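PDB 5BKE: alpha-ketoglutarate-dependent 2,4-dichlorophenoxyacetate dioxygenase from Bradyrhizobium diazoefficiens, which probably acts as a 2-oxoglutarate-dependent dioxygenase of the TfdA family, using a bound metal ion to oxidise aryloxyalkanoate herbicides such as 2,4-dichlorophenoxyacetate. Local coordinates for residues D52-M56 against M277-T281; G95-A99 against Q271-R275; L130-V135 against W249-D253; H169-Y173 against K188-P193. The contacts are given in a common frame with arbitrary orientation. Residue numbers count along the deposited sequence, not the author numbering.

Contact 1: D52-M56 against M277-T281; sequences DEQQM and MRRAT. With OGA (N-oxalylglycine), chain O.
On the double-stranded beta-helix core of this TfdA-family enzyme, strand 277-281 carries Arg279 of the N-oxalylglycine pocket on one face and receives the start of helix 52-59 on the other. Helix segment 52-56 and the extended strand have N-to-C directions 36° apart (signed crossing angle -36°), their axes 8.8 Å apart at closest; Met56 lies opposite Ala280 (CA to CA 5.8 Å) and Asp52 opposite Arg278 (7.9 Å). Gln55, fully extended to its amide (chi1 and chi2 t), points at the strand and donates from NE2 to Arg278 O at 3.0 Å. Arg278, chi1 m and otherwise trans, reaches the first turn of the helix, where NH1 forms a salt bridge with Asp52 OD1 at 3.0 Å; Asp52 also pairs with Arg133, and Arg278 with Asp276. Met56 curls (t, p, p) to bring CE within 3.9 Å of Ala280 CB. Arg279 points away from the helix. Its NE donates to Thr281 OG1 at 2.9 Å, and its NH1 to O1 of N-oxalylglycine at 2.8 Å. The helix-facing side of the strand is thus held by charge pairing and a hydrogen bond from the Gln55 amide, while the Arg279 guanidinium is directed to the anionic ligand.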
loop_
_atom_site.group_PDB
_atom_site.type_symbol
_atom_site.label_atom_id
_atom_site.label_comp_id
_atom_site.label_asym_id
_atom_site.label_seq_id
_atom_site.Cartn_x
_atom_site.Cartn_y
_atom_site.Cartn_z
ATOM N N ASP C 52 35.320 -4.475 43.721
ATOM C CA ASP C 52 35.107 -5.779 43.095
ATOM C C ASP C 52 33.845 -6.460 43.614
ATOM O O ASP C 52 33.050 -6.974 42.830
ATOM C CB ASP C 52 36.318 -6.688 43.331
ATOM C CG ASP C 52 37.512 -6.317 42.472
ATOM O OD1 ASP C 52 37.506 -5.235 41.827
ATOM O OD2 ASP C 52 38.470 -7.112 42.436
ATOM N N GLU C 53 33.654 -6.425 44.926
ATOM C CA GLU C 53 32.462 -6.984 45.556
ATOM C C GLU C 53 31.161 -6.277 45.150
ATOM O O GLU C 53 30.152 -6.946 44.885
ATOM C CB GLU C 53 32.620 -7.028 47.078
ATOM C CG GLU C 53 33.643 -8.068 47.538
ATOM C CD GLU C 53 33.798 -8.177 49.054
ATOM O OE1 GLU C 53 33.536 -7.190 49.784
ATOM O OE2 GLU C 53 34.197 -9.270 49.521
ATOM N N GLN C 54 31.185 -4.943 45.097
ATOM C CA GLN C 54 29.998 -4.171 44.702
ATOM C C GLN C 54 29.613 -4.480 43.245
ATOM O O GLN C 54 28.428 -4.620 42.932
ATOM C CB GLN C 54 30.204 -2.668 44.927
ATOM C CG GLN C 54 30.107 -2.221 46.382
ATOM C CD GLN C 54 30.773 -0.866 46.643
ATOM O OE1 GLN C 54 31.486 -0.328 45.791
ATOM N NE2 GLN C 54 30.551 -0.321 47.830
ATOM N N GLN C 55 30.627 -4.619 42.391
ATOM C CA GLN C 55 30.457 -4.962 40.979
ATOM C C GLN C 55 29.806 -6.330 40.787
ATOM O O GLN C 55 28.893 -6.472 39.963
ATOM C CB GLN C 55 31.810 -4.908 40.255
ATOM C CG GLN C 55 31.761 -5.128 38.746
ATOM C CD GLN C 55 33.126 -5.014 38.094
ATOM O OE1 GLN C 55 34.031 -4.371 38.632
ATOM N NE2 GLN C 55 33.283 -5.628 36.921
ATOM N N MET C 56 30.280 -7.325 41.543
ATOM C CA MET C 56 29.764 -8.684 41.438
ATOM C C MET C 56 28.341 -8.770 41.990
ATOM O O MET C 56 27.482 -9.436 41.393
ATOM C CB MET C 56 30.716 -9.690 42.108
ATOM C CG MET C 56 30.232 -11.137 42.124
ATOM S SD MET C 56 29.957 -11.844 40.482
ATOM C CE MET C 56 31.638 -12.114 39.915
ATOM N N MET C 277 41.437 -3.263 34.026
ATOM C CA MET C 277 40.064 -3.540 33.614
ATOM C C MET C 277 39.637 -4.864 34.245
ATOM O O MET C 277 40.353 -5.874 34.139
ATOM C CB MET C 277 39.948 -3.614 32.078
ATOM C CG MET C 277 40.539 -2.438 31.306
ATOM S SD MET C 277 39.726 -0.846 31.609
ATOM C CE MET C 277 38.189 -1.076 30.710
ATOM N N ARG C 278 38.481 -4.846 34.907
ATOM C CA ARG C 278 37.984 -5.986 35.688
ATOM C C ARG C 278 36.545 -6.335 35.292
ATOM O O ARG C 278 35.695 -5.452 35.185
ATOM C CB ARG C 278 38.070 -5.683 37.185
ATOM C CG ARG C 278 39.412 -5.118 37.628
ATOM C CD ARG C 278 39.499 -4.953 39.130
ATOM N NE ARG C 278 40.758 -4.319 39.498
ATOM C CZ ARG C 278 41.128 -3.993 40.737
ATOM N NH1 ARG C 278 40.339 -4.231 41.784
ATOM N NH2 ARG C 278 42.309 -3.414 40.926
ATOM N N ARG C 279 36.295 -7.626 35.089
ATOM C CA ARG C 279 35.029 -8.143 34.548
ATOM C C ARG C 279 34.286 -9.048 35.542
ATOM O O ARG C 279 34.895 -9.903 36.172
ATOM C CB ARG C 279 35.292 -8.910 33.234
ATOM C CG ARG C 279 34.047 -9.247 32.415
ATOM C CD ARG C 279 34.384 -10.027 31.152
ATOM N NE ARG C 279 34.341 -11.469 31.378
ATOM C CZ ARG C 279 34.846 -12.404 30.567
ATOM N NH1 ARG C 279 35.468 -12.086 29.437
ATOM N NH2 ARG C 279 34.727 -13.685 30.898
ATOM N N ALA C 280 32.981 -8.842 35.690
ATOM C CA ALA C 280 32.111 -9.853 36.295
ATOM C C ALA C 280 31.367 -10.573 35.172
ATOM O O ALA C 280 30.937 -9.939 34.190
ATOM C CB ALA C 280 31.136 -9.229 37.279
ATOM N N THR C 281 31.233 -11.888 35.307
ATOM C CA THR C 281 30.558 -12.706 34.291
ATOM C C THR C 281 29.394 -13.496 34.883
ATOM O O THR C 281 29.554 -14.210 35.880
ATOM C CB THR C 281 31.538 -13.635 33.551
ATOM O OG1 THR C 281 32.728 -12.904 33.240
ATOM C CG2 THR C 281 30.931 -14.122 32.245
HETATM C C1 OGA O . 36.333 -8.806 28.166
HETATM C C2 OGA O . 36.979 -8.130 27.062
HETATM C C4 OGA O . 38.150 -6.098 26.324
HETATM C C5 OGA O . 38.759 -4.925 27.043
HETATM O O1 OGA O . 35.602 -9.789 27.891
HETATM O O2 OGA O . 36.498 -8.358 29.322
HETATM O "O2'" OGA O . 37.121 -8.746 26.009
HETATM O O3 OGA O . 39.576 -5.181 27.958
HETATM N N1 OGA O . 37.342 -6.870 27.255
HETATM O O4 OGA O . 38.415 -3.768 26.711
#

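Contact 2: G95-A99 against Q271-R275; sequences GKPLA and QSQPR. With OGA (N-oxalylglycine), chain O.
Pro97 and Gln271 bury the most surface where two irregular loops meet, with Leu98 next. Segment 95-99 turns at Gly95, which has positive phi (93/-4), and then runs extended from Lys96 through Ala99. Gln271 and Ser272 have helical backbone angles before the chain straightens at Gln273. Pro97, its CA 5.6 Å from that of Pro274, lays its ring against the bend: CB is 3.4 Å from Gln271 O, CG 3.6 Å from Ser272 O, and CG 4.4 Å from Pro274 CD. The Gln271 side chain folds over (chi1 t, chi2 p), so that NE2 donates to Leu98 O at 3.0 Å, a side-chain-to-backbone hydrogen bond between the loops. Arg275 is turned from this interface; its NH1 and NH2 donate to N-oxalylglycine O3 and O4 at 2.8 and 3.0 Å, a bidentate grip on the distal carboxylate as in other 2-oxoglutarate-dependent dioxygenases. Near the surface, the 95-99 loop leads towards helix 103-108, on which Leu98 packs through Thr104, His105 and Asn108, while the partner loop runs directly into strand 276-281.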
loop_
_atom_site.group_PDB
_atom_site.type_symbol
_atom_site.label_atom_id
_atom_site.label_comp_id
_atom_site.label_asym_id
_atom_site.label_seq_id
_atom_site.Cartn_x
_atom_site.Cartn_y
_atom_site.Cartn_z
ATOM N N GLY C 95 51.294 -6.264 39.819
ATOM C CA GLY C 95 50.491 -5.047 39.934
ATOM C C GLY C 95 50.884 -4.020 38.888
ATOM O O GLY C 95 50.257 -2.960 38.790
ATOM N N LYS C 96 51.926 -4.337 38.111
ATOM C CA LYS C 96 52.422 -3.470 37.036
ATOM C C LYS C 96 52.458 -4.227 35.669
ATOM O O LYS C 96 52.422 -5.466 35.669
ATOM C CB LYS C 96 53.756 -2.795 37.459
ATOM C CG LYS C 96 55.043 -3.265 36.790
ATOM C CD LYS C 96 56.078 -2.140 36.776
ATOM C CE LYS C 96 56.781 -2.007 35.425
ATOM N NZ LYS C 96 57.709 -3.132 35.109
ATOM N N PRO C 97 52.486 -3.492 34.518
ATOM C CA PRO C 97 52.353 -4.101 33.175
ATOM C C PRO C 97 53.187 -5.349 32.892
ATOM O O PRO C 97 54.359 -5.420 33.270
ATOM C CB PRO C 97 52.786 -2.971 32.242
ATOM C CG PRO C 97 52.328 -1.747 32.945
ATOM C CD PRO C 97 52.528 -2.015 34.413
ATOM N N LEU C 98 52.559 -6.315 32.226
ATOM C CA LEU C 98 53.206 -7.557 31.803
ATOM C C LEU C 98 54.232 -7.310 30.697
ATOM O O LEU C 98 54.085 -6.370 29.909
ATOM C CB LEU C 98 52.157 -8.562 31.309
ATOM C CG LEU C 98 51.223 -9.289 32.286
ATOM C CD1 LEU C 98 49.983 -9.743 31.539
ATOM C CD2 LEU C 98 51.904 -10.480 32.948
ATOM N N ALA C 99 55.257 -8.165 30.653
ATOM C CA ALA C 99 56.310 -8.122 29.631
ATOM C C ALA C 99 55.749 -8.390 28.242
ATOM O O ALA C 99 54.869 -9.241 28.080
ATOM C CB ALA C 99 57.411 -9.127 29.950
ATOM N N GLN C 271 51.380 -1.205 25.552
ATOM C CA GLN C 271 51.549 -2.226 26.594
ATOM C C GLN C 271 52.373 -1.765 27.823
ATOM O O GLN C 271 52.186 -2.284 28.933
ATOM C CB GLN C 271 52.060 -3.542 25.971
ATOM C CG GLN C 271 52.207 -4.756 26.900
ATOM C CD GLN C 271 51.046 -4.983 27.871
ATOM O OE1 GLN C 271 49.864 -4.910 27.504
ATOM N NE2 GLN C 271 51.389 -5.278 29.123
ATOM N N SER C 272 53.230 -0.757 27.637
ATOM C CA SER C 272 54.057 -0.211 28.729
ATOM C C SER C 272 53.285 0.570 29.814
ATOM O O SER C 272 53.820 0.803 30.906
ATOM C CB SER C 272 55.205 0.638 28.168
ATOM O OG SER C 272 54.706 1.757 27.458
ATOM N N GLN C 273 52.043 0.964 29.519
ATOM C CA GLN C 273 51.203 1.707 30.476
ATOM C C GLN C 273 50.101 0.856 31.130
ATOM O O GLN C 273 49.524 -0.009 30.462
ATOM C CB GLN C 273 50.603 2.938 29.814
ATOM C CG GLN C 273 51.577 4.097 29.777
ATOM C CD GLN C 273 50.998 5.301 29.086
ATOM O OE1 GLN C 273 50.252 6.076 29.689
ATOM N NE2 GLN C 273 51.340 5.473 27.813
ATOM N N PRO C 274 49.812 1.092 32.435
ATOM C CA PRO C 274 48.838 0.233 33.123
ATOM C C PRO C 274 47.428 0.341 32.524
ATOM O O PRO C 274 47.016 1.418 32.085
ATOM C CB PRO C 274 48.862 0.750 34.566
ATOM C CG PRO C 274 49.341 2.153 34.465
ATOM C CD PRO C 274 50.318 2.154 33.328
ATOM N N ARG C 275 46.728 -0.787 32.473
ATOM C CA ARG C 275 45.346 -0.837 32.031
ATOM C C ARG C 275 44.638 -1.799 32.959
ATOM O O ARG C 275 44.715 -3.000 32.763
ATOM C CB ARG C 275 45.258 -1.315 30.573
ATOM C CG ARG C 275 43.859 -1.195 29.987
ATOM C CD ARG C 275 43.838 -1.471 28.501
ATOM N NE ARG C 275 42.536 -1.133 27.916
ATOM C CZ ARG C 275 41.539 -1.999 27.717
ATOM N NH1 ARG C 275 41.668 -3.289 28.050
ATOM N NH2 ARG C 275 40.403 -1.568 27.183
HETATM C C1 OGA O . 36.333 -8.806 28.166
HETATM C C2 OGA O . 36.979 -8.130 27.062
HETATM C C4 OGA O . 38.150 -6.098 26.324
HETATM C C5 OGA O . 38.759 -4.925 27.043
HETATM O O1 OGA O . 35.602 -9.789 27.891
HETATM O O2 OGA O . 36.498 -8.358 29.322
HETATM O "O2'" OGA O . 37.121 -8.746 26.009
HETATM O O3 OGA O . 39.576 -5.181 27.958
HETATM N N1 OGA O . 37.342 -6.870 27.255
HETATM O O4 OGA O . 38.415 -3.768 26.711
#

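Contact 3: L130-V135 against W249-D253; sequences LSARVV and WKLHD. With OGA (N-oxalylglycine), chain O.
Two backbone hydrogen bonds join strand residue Ala132 to a type II turn at Lys250-Asp253: Ala132 N donates to Asp253 O at 3.1 Å, and His252 N to Ala132 O at 3.0 Å, so both polar groups of Ala132 are satisfied. Ala132 CA lies 5.0 Å from His252 CA. The turn is closed by Asp253 N to Lys250 O (3.0 Å), with His252 at positive phi (64/22); Asp253 OD2 also accepts from Lys250 N at 3.0 Å and is bonded to His247, while OD1 is bonded to His46. A water donates to Asp253 O and is hydrogen-bonded to Ser131 OG, both at 2.8 Å. Ser131 OG also accepts from Arg133 NE at 2.8 Å, and Arg133 NH1 makes a salt bridge with Asp52. The Trp249 ring (chi1 m) brings CZ2 to 3.6 Å from Leu130 CD2 and CE3 to 3.7 Å from Ala132 CB, its NE1 being hydrogen-bonded to Thr142, and Val135 CG2 lies 4.4 Å from Leu251 CB. Arg133 and Val134 both face Asp276 in a classic beta bulge, where the chain turns a corner. Leu130 CD1, 3.8 Å from N-oxalylglycine O2, places this strand beside the N-oxalylglycine pocket of a cupin-type double-stranded beta-helix.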
loop_
_atom_site.group_PDB
_atom_site.type_symbol
_atom_site.label_atom_id
_atom_site.label_comp_id
_atom_site.label_asym_id
_atom_site.label_seq_id
_atom_site.Cartn_x
_atom_site.Cartn_y
_atom_site.Cartn_z
ATOM N N LEU C 130 32.079 -4.888 32.626
ATOM C CA LEU C 130 33.456 -4.388 32.643
ATOM C C LEU C 130 33.618 -3.014 33.299
ATOM O O LEU C 130 33.001 -2.023 32.880
ATOM C CB LEU C 130 34.037 -4.385 31.227
ATOM C CG LEU C 130 35.553 -4.246 31.065
ATOM C CD1 LEU C 130 36.268 -5.437 31.679
ATOM C CD2 LEU C 130 35.921 -4.116 29.596
ATOM N N SER C 131 34.470 -2.978 34.323
ATOM C CA SER C 131 34.741 -1.776 35.104
ATOM C C SER C 131 36.154 -1.258 34.823
ATOM O O SER C 131 37.115 -2.032 34.808
ATOM C CB SER C 131 34.539 -2.080 36.583
ATOM O OG SER C 131 34.983 -1.036 37.416
ATOM N N ALA C 132 36.255 0.048 34.562
ATOM C CA ALA C 132 37.534 0.715 34.267
ATOM C C ALA C 132 38.154 1.290 35.545
ATOM O O ALA C 132 37.675 2.292 36.090
ATOM C CB ALA C 132 37.336 1.808 33.221
ATOM N N ARG C 133 39.215 0.645 36.022
ATOM C CA ARG C 133 39.833 1.021 37.298
ATOM C C ARG C 133 41.041 1.923 37.095
ATOM O O ARG C 133 41.219 2.888 37.840
ATOM C CB ARG C 133 40.188 -0.220 38.126
ATOM C CG ARG C 133 39.023 -1.175 38.358
ATOM C CD ARG C 133 37.871 -0.545 39.133
ATOM N NE ARG C 133 36.843 -1.539 39.436
ATOM C CZ ARG C 133 36.866 -2.357 40.489
ATOM N NH1 ARG C 133 35.886 -3.237 40.659
ATOM N NH2 ARG C 133 37.870 -2.307 41.368
ATOM N N VAL C 134 41.859 1.596 36.094
ATOM C CA VAL C 134 42.918 2.478 35.585
ATOM C C VAL C 134 42.803 2.499 34.057
ATOM O O VAL C 134 42.885 1.451 33.407
ATOM C CB VAL C 134 44.353 2.047 36.025
ATOM C CG1 VAL C 134 45.411 3.003 35.470
ATOM C CG2 VAL C 134 44.475 1.957 37.548
ATOM N N VAL C 135 42.615 3.696 33.496
ATOM C CA VAL C 135 42.418 3.873 32.051
ATOM C C VAL C 135 43.762 4.057 31.374
ATOM O O VAL C 135 44.543 4.924 31.761
ATOM C CB VAL C 135 41.467 5.070 31.726
ATOM C CG1 VAL C 135 41.465 5.418 30.232
ATOM C CG2 VAL C 135 40.053 4.775 32.196
ATOM N N TRP C 249 36.894 5.042 26.704
ATOM C CA TRP C 249 36.855 4.823 28.157
ATOM C C TRP C 249 37.114 6.078 28.994
ATOM O O TRP C 249 38.046 6.841 28.725
ATOM C CB TRP C 249 37.848 3.724 28.543
ATOM C CG TRP C 249 37.415 2.360 28.129
ATOM C CD1 TRP C 249 37.860 1.649 27.053
ATOM C CD2 TRP C 249 36.439 1.541 28.780
ATOM N NE1 TRP C 249 37.223 0.431 26.996
ATOM C CE2 TRP C 249 36.352 0.337 28.047
ATOM C CE3 TRP C 249 35.643 1.700 29.929
ATOM C CZ2 TRP C 249 35.478 -0.706 28.410
ATOM C CZ3 TRP C 249 34.783 0.659 30.303
ATOM C CH2 TRP C 249 34.707 -0.528 29.540
ATOM N N LYS C 250 36.277 6.279 30.004
ATOM C CA LYS C 250 36.550 7.227 31.082
ATOM C C LYS C 250 36.684 6.446 32.376
ATOM O O LYS C 250 36.081 5.374 32.527
ATOM C CB LYS C 250 35.438 8.280 31.218
ATOM C CG LYS C 250 35.347 9.278 30.069
ATOM C CD LYS C 250 34.018 10.030 30.118
ATOM C CE LYS C 250 33.514 10.412 28.729
ATOM N NZ LYS C 250 34.362 11.465 28.096
ATOM N N LEU C 251 37.461 7.004 33.306
ATOM C CA LEU C 251 37.676 6.438 34.632
ATOM C C LEU C 251 36.369 6.135 35.357
ATOM O O LEU C 251 35.479 6.984 35.421
ATOM C CB LEU C 251 38.555 7.376 35.470
ATOM C CG LEU C 251 38.966 6.940 36.884
ATOM C CD1 LEU C 251 39.678 5.593 36.869
ATOM C CD2 LEU C 251 39.848 8.005 37.513
ATOM N N HIS C 252 36.273 4.912 35.887
ATOM C CA HIS C 252 35.066 4.385 36.551
ATOM C C HIS C 252 33.818 4.216 35.669
ATOM O O HIS C 252 32.703 4.157 36.190
ATOM C CB HIS C 252 34.719 5.164 37.835
ATOM C CG HIS C 252 35.866 5.317 38.786
ATOM N ND1 HIS C 252 36.106 6.486 39.474
ATOM C CD2 HIS C 252 36.843 4.453 39.157
ATOM C CE1 HIS C 252 37.174 6.334 40.236
ATOM N NE2 HIS C 252 37.641 5.111 40.061
ATOM N N ASP C 253 33.990 4.115 34.349
ATOM C CA ASP C 253 32.907 3.610 33.499
ATOM C C ASP C 253 32.606 2.155 33.888
ATOM O O ASP C 253 33.511 1.421 34.317
ATOM C CB ASP C 253 33.308 3.601 32.030
ATOM C CG ASP C 253 33.163 4.950 31.348
ATOM O OD1 ASP C 253 32.622 5.913 31.940
ATOM O OD2 ASP C 253 33.609 5.025 30.177
HETATM C C1 OGA O . 36.333 -8.806 28.166
HETATM C C2 OGA O . 36.979 -8.130 27.062
HETATM C C4 OGA O . 38.150 -6.098 26.324
HETATM C C5 OGA O . 38.759 -4.925 27.043
HETATM O O1 OGA O . 35.602 -9.789 27.891
HETATM O O2 OGA O . 36.498 -8.358 29.322
HETATM O "O2'" OGA O . 37.121 -8.746 26.009
HETATM O O3 OGA O . 39.576 -5.181 27.958
HETATM N N1 OGA O . 37.342 -6.870 27.255
HETATM O O4 OGA O . 38.415 -3.768 26.711
HETATM O O HOH W 1 33.193 1.039 37.043
#

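Contact 4: H169-Y173 against K188-P193; sequences HSLMY and KQMFKP
This is a short-range packing contact between a strand-to-helix junction and a helix-to-strand junction beside the four-stranded antiparallel sheet: the start of helix 171-176, just after strand 166-169, meets the end of helix 187-190, just before strand 194-201. The nearest CA atoms are those of Ser170 and Pro193, 4.7 Å apart. Ser170, extended (-154/143) with chi1 t, faces the partner segment, and its OG donates to Phe191 O at 2.7 Å. Ser170 OG also accepts from Met172 N at 3.0 Å, which makes Ser170 the N-cap of helix 171-176; Tyr173 N bonds to Ser170 O, also at 3.0 Å, at the start of the helix. One hydroxyl therefore caps one helix and binds the carbonyl of Phe191, the residue at which the other helix leaves helical geometry (-105/27). The neighbouring strands 166-169 and 194-201 pair antiparallel, His169 bonding through its backbone to Val194, and a CA-H...O contact from Pro193 CA to His169 O (3.3 Å) lies next to that pairing. Around the polar centre, Phe191 (chi1 m) presents one ring face to Leu171 CB, and its CE1 lies 3.7 Å from Leu171 CD1. Met172, m, t, m along its chain, reaches across so that CG is 3.8 Å from Phe191 CB and CE 4.2 Å from Pro193 CD. Leu171 also packs against Phe120 and His215.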
loop_
_atom_site.group_PDB
_atom_site.type_symbol
_atom_site.label_atom_id
_atom_site.label_comp_id
_atom_site.label_asym_id
_atom_site.label_seq_id
_atom_site.Cartn_x
_atom_site.Cartn_y
_atom_site.Cartn_z
ATOM N N HIS C 169 33.793 -24.166 18.576
ATOM C CA HIS C 169 34.465 -23.081 19.286
ATOM C C HIS C 169 35.522 -23.632 20.248
ATOM O O HIS C 169 35.250 -24.561 21.021
ATOM C CB HIS C 169 33.481 -22.272 20.118
ATOM C CG HIS C 169 32.494 -21.469 19.327
ATOM N ND1 HIS C 169 32.426 -20.094 19.409
ATOM C CD2 HIS C 169 31.494 -21.846 18.492
ATOM C CE1 HIS C 169 31.436 -19.659 18.650
ATOM N NE2 HIS C 169 30.849 -20.703 18.089
ATOM N N SER C 170 36.710 -23.029 20.207
ATOM C CA SER C 170 37.801 -23.338 21.121
ATOM C C SER C 170 38.734 -22.138 21.266
ATOM O O SER C 170 39.012 -21.439 20.279
ATOM C CB SER C 170 38.605 -24.532 20.600
ATOM O OG SER C 170 39.745 -24.768 21.404
ATOM N N LEU C 171 39.244 -21.935 22.484
ATOM C CA LEU C 171 40.341 -20.981 22.724
ATOM C C LEU C 171 41.568 -21.249 21.853
ATOM O O LEU C 171 42.308 -20.322 21.523
ATOM C CB LEU C 171 40.734 -20.927 24.200
ATOM C CG LEU C 171 39.842 -20.055 25.089
ATOM C CD1 LEU C 171 39.929 -20.468 26.550
ATOM C CD2 LEU C 171 40.146 -18.570 24.927
ATOM N N MET C 172 41.753 -22.504 21.449
ATOM C CA MET C 172 42.846 -22.886 20.549
ATOM C C MET C 172 42.698 -22.309 19.133
ATOM O O MET C 172 43.699 -22.099 18.439
ATOM C CB MET C 172 42.994 -24.411 20.489
ATOM C CG MET C 172 43.304 -25.083 21.824
ATOM S SD MET C 172 43.773 -26.832 21.681
ATOM C CE MET C 172 42.199 -27.644 21.391
ATOM N N TYR C 173 41.459 -22.063 18.699
ATOM C CA TYR C 173 41.212 -21.457 17.378
ATOM C C TYR C 173 41.519 -19.954 17.351
ATOM O O TYR C 173 42.190 -19.472 16.430
ATOM C CB TYR C 173 39.785 -21.708 16.900
ATOM C CG TYR C 173 39.480 -23.109 16.406
ATOM C CD1 TYR C 173 40.264 -23.718 15.416
ATOM C CD2 TYR C 173 38.363 -23.814 16.892
ATOM C CE1 TYR C 173 39.967 -24.995 14.947
ATOM C CE2 TYR C 173 38.056 -25.092 16.430
ATOM C CZ TYR C 173 38.858 -25.678 15.456
ATOM O OH TYR C 173 38.564 -26.943 14.989
ATOM N N LYS C 188 45.040 -28.915 25.938
ATOM C CA LYS C 188 44.353 -29.540 24.796
ATOM C C LYS C 188 43.061 -30.256 25.200
ATOM O O LYS C 188 42.133 -30.392 24.392
ATOM C CB LYS C 188 45.274 -30.524 24.076
ATOM C CG LYS C 188 46.282 -29.870 23.150
ATOM C CD LYS C 188 46.910 -30.870 22.188
ATOM C CE LYS C 188 46.130 -30.981 20.882
ATOM N NZ LYS C 188 46.860 -31.796 19.870
ATOM N N GLN C 189 43.018 -30.712 26.450
ATOM C CA GLN C 189 41.837 -31.343 27.012
ATOM C C GLN C 189 40.919 -30.302 27.650
ATOM O O GLN C 189 39.697 -30.411 27.549
ATOM C CB GLN C 189 42.225 -32.444 28.016
ATOM C CG GLN C 189 43.005 -33.622 27.417
ATOM C CD GLN C 189 42.215 -34.410 26.373
ATOM O OE1 GLN C 189 41.082 -34.836 26.616
ATOM N NE2 GLN C 189 42.822 -34.618 25.205
ATOM N N MET C 190 41.516 -29.296 28.294
ATOM C CA MET C 190 40.777 -28.175 28.908
ATOM C C MET C 190 40.096 -27.285 27.862
ATOM O O MET C 190 39.014 -26.749 28.121
ATOM C CB MET C 190 41.712 -27.324 29.771
ATOM C CG MET C 190 41.049 -26.646 30.958
ATOM S SD MET C 190 42.228 -25.696 31.946
ATOM C CE MET C 190 42.918 -26.990 32.976
ATOM N N PHE C 191 40.738 -27.142 26.697
ATOM C CA PHE C 191 40.227 -26.307 25.594
ATOM C C PHE C 191 39.631 -27.132 24.448
ATOM O O PHE C 191 39.620 -26.692 23.296
ATOM C CB PHE C 191 41.311 -25.358 25.048
ATOM C CG PHE C 191 41.987 -24.504 26.089
ATOM C CD1 PHE C 191 41.284 -23.979 27.187
ATOM C CD2 PHE C 191 43.341 -24.184 25.945
ATOM C CE1 PHE C 191 41.932 -23.190 28.136
ATOM C CE2 PHE C 191 43.990 -23.384 26.884
ATOM C CZ PHE C 191 43.285 -22.885 27.979
ATOM N N LYS C 192 39.131 -28.322 24.776
ATOM C CA LYS C 192 38.482 -29.211 23.813
ATOM C C LYS C 192 37.282 -28.481 23.174
ATOM O O LYS C 192 36.444 -27.948 23.908
ATOM C CB LYS C 192 38.040 -30.486 24.540
ATOM C CG LYS C 192 37.428 -31.577 23.681
ATOM C CD LYS C 192 36.774 -32.615 24.587
ATOM C CE LYS C 192 35.554 -33.253 23.940
ATOM N NZ LYS C 192 35.916 -34.255 22.899
ATOM N N PRO C 193 37.218 -28.437 21.821
ATOM C CA PRO C 193 36.175 -27.724 21.060
ATOM C C PRO C 193 34.734 -28.093 21.431
ATOM O O PRO C 193 34.443 -29.271 21.655
ATOM C CB PRO C 193 36.466 -28.121 19.618
ATOM C CG PRO C 193 37.935 -28.336 19.602
ATOM C CD PRO C 193 38.238 -28.998 20.917
#

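In the fold
From the N terminus, residues 52-56 open the widest loop, which contact 1 closes only at 277-281. Inside it, 95-99 begins contact 2, closed by 271-275; inside that, 130-135 begins contact 3, closed by 249-253; and innermost lies contact 4, whose two segments are just 15 residues apart. The four are thus fully nested and none cross. Contacts 1 and 3 share the seven-stranded sheet through neighbouring strands 276-281 and 127-132 and touch directly, as through Asp52-Arg133. Contact 2 joins the loop leading into strand 276-281 to the loop before helix 103-108, and meets contact 3 where Arg275 packs on Trp249. Contact 4 sits across the molecule from contact 3, beside the four-stranded sheet.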